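Local atomic coordinates of endonuclease V (Bacillus subtilis, PDB entry 3GA2), a protein that probably repairs DNA containing deaminated bases, nicking the strand at the second phosphodiester bond 3' to a deoxyinosine with magnesium as cofactor. Residues T41-D46 against D111-D116; C61-D66 against R220-E225. The protein carries 1 engineered substitution. One frame throughout, in Å; residues are numbered along the deposited sequence.

Interaction 1 of 2, residues T41-D46 against D111-D116; sequences TTAGVD and DVFLFD. Engineered in segment 41-46: Thr-42 (natural residue Gly).
Leu-114 N donates to Ala-43 O (2.7 Å, nearly straight at 176°) in the parallel ladder that runs between the strands, where Ala-43 N also donates to Val-112 O (2.8 Å), Val-45 N to Leu-114 O and Asp-116 N to Val-45 O. At one end of the ladder Thr-41 N reaches OD2 of Asp-111 (3.1 Å), on the anti side and 28° out of the carboxylate plane; the same oxygen accepts from Asn-40 N. At the other end Asp-46 and Asp-116 meet side by side across the pair through their carboxylates, with OD1 of Asp-46 only 2.4 Å from OD1 of Asp-116. The two carboxylate planes are turned 72° apart, and in each residue CG lies anti to the backbone N. Lys-145 forms a salt bridge with Asp-116 OD1. On one face of the sheet Ala-43 CB lies over the Phe-113 ring, 4.2 Å from its centroid, while Val-45 CG2 sits at that ring's edge, in plane. The same methyl stands over a face of the Phe-115 ring, 3.9 Å from the centroid, a CH-pi contact. Helix 128-136 covers both rings. On the opposite face Leu-114 CD1 packs 3.6 Å from Ala-43 O, and the engineered Thr-42 lies side by side with Val-112, both pointing the same way. Neighbouring parallel strands that bring two aspartates side by side, one of them midway along the longer strand, are characteristic of the RNase H-like fold of endonuclease V, in which Asp-46 and Asp-116 are predicted magnesium ligands.

Interaction 2 of 2, residues C61-D66 against R220-E225; sequences CIIVID and RLADLE
Helix 217-235 packs across one face of the central mixed sheet, and this contact joins its 220-225 turns to strand 55-66 through Ile-63, Cys-61, Ala-222 and Glu-225. The short axes approach to 7.5 Å and run roughly antiparallel, at 144°. Ile-63 makes the tightest fit: its CG1 presses against the helix backbone 3.4 Å from Ala-222 CA, closer than usual for two carbons, and lies 3.7 Å from Ala-222 CB. Ile-63 CG1 stands anti to its own carbonyl carbon (chi1 -52°), while the other branch, CG2, comes to 4.0 Å from Leu-221 CB. From CG1 the chain carries CD1 on to Glu-225, 4.1 Å from its CB, the two side chains crossing at about a right angle. Ala-222 CB also lies against Cys-61 O. This is the strand-and-helix layering of the RNase H-like fold, with the antiparallel strands 41-52, 55-66 and 72-81 side by side in the sheet. One turn further along the helix, Cys-61 SG touches the aliphatic part of Glu-225, 3.4 Å from CG. The Glu-225 chain bends at chi2 (75°), and beyond the bend its OE2 forms a salt bridge with Lys-75 of strand 72-81. At the other end the contact thins to Ile-65 CG2 and Leu-221 CD1, 4.5 Å apart, and Pro-218 of the same helix also touches Ile-65. No hydrogen bond joins the two segments. Asp-223, on the same helix, is turned from strand 61-66, and its OD2 forms a salt bridge with Lys-145.

Interactions 1 and 2 share the sheet: strand 41-52 lies between 113-116 and 55-66, so residues 41-46 pair in parallel on one side and antiparallel on the other. Probable hydrogen bonds join the contacts, Gly-44 N to Ile-63 O at 2.8 Å and Ile-65 N to Thr-42 O at 2.9 Å, and the centres lie about 8 Å apart. The helix of interaction 2 borders the predicted magnesium site of interaction 1: Asp-46 OD1 comes within 3.0 Å of Asp-223 CB. Lys-145 forms salt bridges with both Asp-116 and Asp-223, linking the acidic groups of strand and helix.

Interaction 1 of 2, residues T41-D46 against D111-D116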
loop_
_atom_site.group_PDB
_atom_site.type_symbol
_atom_site.label_atom_id
_atom_site.label_comp_id
_atom_site.label_asym_id
_atom_site.label_seq_id
_atom_site.Cartn_x
_atom_site.Cartn_y
_atom_site.Cartn_z
ATOM N N THR A 41 -5.649 12.713 9.924
ATOM C CA THR A 41 -6.304 11.629 9.206
ATOM C C THR A 41 -5.315 10.615 8.625
ATOM O O THR A 41 -4.139 10.915 8.418
ATOM C CB THR A 41 -7.144 12.183 8.034
ATOM O OG1 THR A 41 -6.306 12.975 7.180
ATOM C CG2 THR A 41 -8.287 13.036 8.545
ATOM N N THR A 42 -5.802 9.404 8.383
ATOM C CA THR A 42 -4.993 8.357 7.778
ATOM C C THR A 42 -5.924 7.692 6.763
ATOM O O THR A 42 -7.127 7.551 7.005
ATOM C CB THR A 42 -4.470 7.311 8.820
ATOM O OG1 THR A 42 -5.531 6.447 9.230
ATOM C CG2 THR A 42 -3.902 8.005 10.041
ATOM N N ALA A 43 -5.390 7.319 5.607
ATOM C CA ALA A 43 -6.216 6.681 4.592
ATOM C C ALA A 43 -5.724 5.271 4.323
ATOM O O ALA A 43 -4.558 4.952 4.560
ATOM C CB ALA A 43 -6.195 7.509 3.299
ATOM N N GLY A 44 -6.630 4.433 3.838
ATOM C CA GLY A 44 -6.287 3.061 3.517
ATOM C C GLY A 44 -6.595 2.837 2.052
ATOM O O GLY A 44 -7.632 3.286 1.566
ATOM N N VAL A 45 -5.706 2.140 1.350
ATOM C CA VAL A 45 -5.884 1.883 -0.070
ATOM C C VAL A 45 -5.820 0.394 -0.378
ATOM O O VAL A 45 -4.939 -0.322 0.110
ATOM C CB VAL A 45 -4.777 2.568 -0.910
ATOM C CG1 VAL A 45 -5.146 2.545 -2.387
ATOM C CG2 VAL A 45 -4.567 3.994 -0.432
ATOM N N ASP A 46 -6.760 -0.077 -1.181
ATOM C CA ASP A 46 -6.752 -1.471 -1.579
ATOM C C ASP A 46 -7.318 -1.563 -2.989
ATOM O O ASP A 46 -7.946 -0.620 -3.479
ATOM C CB ASP A 46 -7.550 -2.334 -0.595
ATOM C CG ASP A 46 -7.022 -3.757 -0.518
ATOM O OD1 ASP A 46 -7.187 -4.408 0.542
ATOM O OD2 ASP A 46 -6.439 -4.223 -1.520
ATOM N N ASP A 111 -3.181 12.633 5.722
ATOM C CA ASP A 111 -1.793 12.915 6.103
ATOM C C ASP A 111 -0.872 11.733 5.802
ATOM O O ASP A 111 0.338 11.907 5.657
ATOM C CB ASP A 111 -1.680 13.232 7.598
ATOM C CG ASP A 111 -2.458 14.475 8.002
ATOM O OD1 ASP A 111 -2.239 15.549 7.402
ATOM O OD2 ASP A 111 -3.279 14.370 8.933
ATOM N N VAL A 112 -1.448 10.535 5.735
ATOM C CA VAL A 112 -0.689 9.316 5.453
ATOM C C VAL A 112 -1.589 8.264 4.813
ATOM O O VAL A 112 -2.760 8.141 5.170
ATOM C CB VAL A 112 -0.071 8.711 6.743
ATOM C CG1 VAL A 112 -1.164 8.369 7.734
ATOM C CG2 VAL A 112 0.733 7.455 6.402
ATOM N N PHE A 113 -1.036 7.510 3.866
ATOM C CA PHE A 113 -1.787 6.468 3.174
ATOM C C PHE A 113 -1.196 5.092 3.436
ATOM O O PHE A 113 -0.014 4.869 3.189
ATOM C CB PHE A 113 -1.774 6.692 1.656
ATOM C CG PHE A 113 -2.590 7.864 1.189
ATOM C CD1 PHE A 113 -3.759 7.663 0.456
ATOM C CD2 PHE A 113 -2.159 9.165 1.418
ATOM C CE1 PHE A 113 -4.482 8.741 -0.048
ATOM C CE2 PHE A 113 -2.877 10.251 0.916
ATOM C CZ PHE A 113 -4.043 10.037 0.179
ATOM N N LEU A 114 -2.010 4.173 3.942
ATOM C CA LEU A 114 -1.538 2.817 4.186
ATOM C C LEU A 114 -2.084 1.946 3.050
ATOM O O LEU A 114 -3.283 1.939 2.777
ATOM C CB LEU A 114 -2.018 2.292 5.547
ATOM C CG LEU A 114 -1.429 2.930 6.816
ATOM C CD1 LEU A 114 -2.217 4.176 7.188
ATOM C CD2 LEU A 114 -1.492 1.925 7.964
ATOM N N PHE A 115 -1.195 1.217 2.393
ATOM C CA PHE A 115 -1.571 0.383 1.267
ATOM C C PHE A 115 -1.600 -1.104 1.544
ATOM O O PHE A 115 -0.747 -1.624 2.260
ATOM C CB PHE A 115 -0.595 0.605 0.109
ATOM C CG PHE A 115 -0.704 1.947 -0.535
ATOM C CD1 PHE A 115 -0.224 3.084 0.103
ATOM C CD2 PHE A 115 -1.279 2.072 -1.795
ATOM C CE1 PHE A 115 -0.313 4.331 -0.507
ATOM C CE2 PHE A 115 -1.374 3.313 -2.418
ATOM C CZ PHE A 115 -0.890 4.447 -1.772
ATOM N N ASP A 116 -2.590 -1.783 0.972
ATOM C CA ASP A 116 -2.656 -3.226 1.092
ATOM C C ASP A 116 -1.672 -3.675 0.011
ATOM O O ASP A 116 -2.066 -3.999 -1.113
ATOM C CB ASP A 116 -4.062 -3.752 0.784
ATOM C CG ASP A 116 -4.151 -5.269 0.896
ATOM O OD1 ASP A 116 -5.271 -5.820 0.852
ATOM O OD2 ASP A 116 -3.093 -5.919 1.024
#

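Interaction 2 of 2, residues C61-D66 against R220-E225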
loop_
_atom_site.group_PDB
_atom_site.type_symbol
_atom_site.label_atom_id
_atom_site.label_comp_id
_atom_site.label_asym_id
_atom_site.label_seq_id
_atom_site.Cartn_x
_atom_site.Cartn_y
_atom_site.Cartn_z
ATOM N N CYS A 61 -10.354 1.227 -3.779
ATOM C CA CYS A 61 -11.104 1.951 -2.767
ATOM C C CYS A 61 -10.140 2.638 -1.818
ATOM O O CYS A 61 -9.110 2.077 -1.434
ATOM C CB CYS A 61 -11.987 1.014 -1.942
ATOM S SG CYS A 61 -13.413 0.309 -2.791
ATOM N N ILE A 62 -10.481 3.861 -1.446
ATOM C CA ILE A 62 -9.688 4.622 -0.500
ATOM C C ILE A 62 -10.643 4.953 0.635
ATOM O O ILE A 62 -11.713 5.523 0.414
ATOM C CB ILE A 62 -9.145 5.929 -1.115
ATOM C CG1 ILE A 62 -8.118 5.607 -2.204
ATOM C CG2 ILE A 62 -8.504 6.794 -0.029
ATOM C CD1 ILE A 62 -7.548 6.832 -2.900
ATOM N N ILE A 63 -10.265 4.562 1.844
ATOM C CA ILE A 63 -11.074 4.820 3.023
ATOM C C ILE A 63 -10.279 5.777 3.894
ATOM O O ILE A 63 -9.152 5.471 4.268
ATOM C CB ILE A 63 -11.318 3.537 3.835
ATOM C CG1 ILE A 63 -11.857 2.438 2.923
ATOM C CG2 ILE A 63 -12.287 3.825 4.971
ATOM C CD1 ILE A 63 -13.193 2.767 2.283
ATOM N N VAL A 64 -10.859 6.932 4.197
ATOM C CA VAL A 64 -10.195 7.926 5.027
ATOM C C VAL A 64 -10.816 7.909 6.414
ATOM O O VAL A 64 -12.036 7.965 6.548
ATOM C CB VAL A 64 -10.360 9.349 4.442
ATOM C CG1 VAL A 64 -9.516 10.335 5.228
ATOM C CG2 VAL A 64 -9.954 9.361 2.969
ATOM N N ILE A 65 -9.991 7.798 7.450
ATOM C CA ILE A 65 -10.527 7.818 8.802
ATOM C C ILE A 65 -9.930 8.978 9.585
ATOM O O ILE A 65 -8.905 9.538 9.197
ATOM C CB ILE A 65 -10.243 6.502 9.574
ATOM C CG1 ILE A 65 -8.739 6.315 9.772
ATOM C CG2 ILE A 65 -10.836 5.310 8.812
ATOM C CD1 ILE A 65 -8.394 5.335 10.869
ATOM N N ASP A 66 -10.595 9.348 10.676
ATOM C CA ASP A 66 -10.123 10.416 11.549
ATOM C C ASP A 66 -9.045 9.738 12.380
ATOM O O ASP A 66 -9.274 8.664 12.935
ATOM C CB ASP A 66 -11.271 10.904 12.440
ATOM C CG ASP A 66 -10.819 11.910 13.481
ATOM O OD1 ASP A 66 -10.191 11.500 14.482
ATOM O OD2 ASP A 66 -11.084 13.110 13.291
ATOM N N ARG A 220 -8.099 -2.559 6.514
ATOM C CA ARG A 220 -9.115 -3.597 6.645
ATOM C C ARG A 220 -10.429 -3.106 6.035
ATOM O O ARG A 220 -11.139 -3.867 5.375
ATOM C CB ARG A 220 -9.333 -3.956 8.115
ATOM C CG ARG A 220 -10.401 -5.014 8.335
ATOM C CD ARG A 220 -10.857 -5.054 9.784
ATOM N NE ARG A 220 -11.733 -6.198 10.032
ATOM C CZ ARG A 220 -12.353 -6.435 11.183
ATOM N NH1 ARG A 220 -12.198 -5.604 12.207
ATOM N NH2 ARG A 220 -13.122 -7.510 11.315
ATOM N N LEU A 221 -10.752 -1.834 6.256
ATOM C CA LEU A 221 -11.978 -1.270 5.708
ATOM C C LEU A 221 -11.912 -1.161 4.185
ATOM O O LEU A 221 -12.875 -1.476 3.493
ATOM C CB LEU A 221 -12.269 0.102 6.338
ATOM C CG LEU A 221 -12.680 -0.012 7.813
ATOM C CD1 LEU A 221 -12.930 1.357 8.419
ATOM C CD2 LEU A 221 -13.937 -0.879 7.909
ATOM N N ALA A 222 -10.773 -0.732 3.657
ATOM C CA ALA A 222 -10.635 -0.604 2.213
ATOM C C ALA A 222 -10.771 -1.976 1.555
ATOM O O ALA A 222 -11.443 -2.120 0.537
ATOM C CB ALA A 222 -9.285 0.016 1.862
ATOM N N ASP A 223 -10.128 -2.979 2.140
ATOM C CA ASP A 223 -10.180 -4.337 1.615
ATOM C C ASP A 223 -11.631 -4.822 1.545
ATOM O O ASP A 223 -12.077 -5.321 0.515
ATOM C CB ASP A 223 -9.339 -5.260 2.504
ATOM C CG ASP A 223 -9.188 -6.656 1.929
ATOM O OD1 ASP A 223 -9.139 -6.795 0.690
ATOM O OD2 ASP A 223 -9.096 -7.613 2.725
ATOM N N LEU A 224 -12.366 -4.666 2.640
ATOM C CA LEU A 224 -13.757 -5.086 2.679
ATOM C C LEU A 224 -14.598 -4.314 1.666
ATOM O O LEU A 224 -15.546 -4.853 1.099
ATOM C CB LEU A 224 -14.338 -4.880 4.079
ATOM C CG LEU A 224 -13.789 -5.742 5.219
ATOM C CD1 LEU A 224 -14.347 -5.251 6.543
ATOM C CD2 LEU A 224 -14.163 -7.201 4.994
ATOM N N GLU A 225 -14.252 -3.053 1.437
ATOM C CA GLU A 225 -15.002 -2.229 0.499
ATOM C C GLU A 225 -14.753 -2.648 -0.953
ATOM O O GLU A 225 -15.680 -2.680 -1.766
ATOM C CB GLU A 225 -14.644 -0.755 0.695
ATOM C CG GLU A 225 -15.495 0.198 -0.115
ATOM C CD GLU A 225 -16.892 0.363 0.442
ATOM O OE1 GLU A 225 -17.805 0.676 -0.352
ATOM O OE2 GLU A 225 -17.085 0.202 1.667
#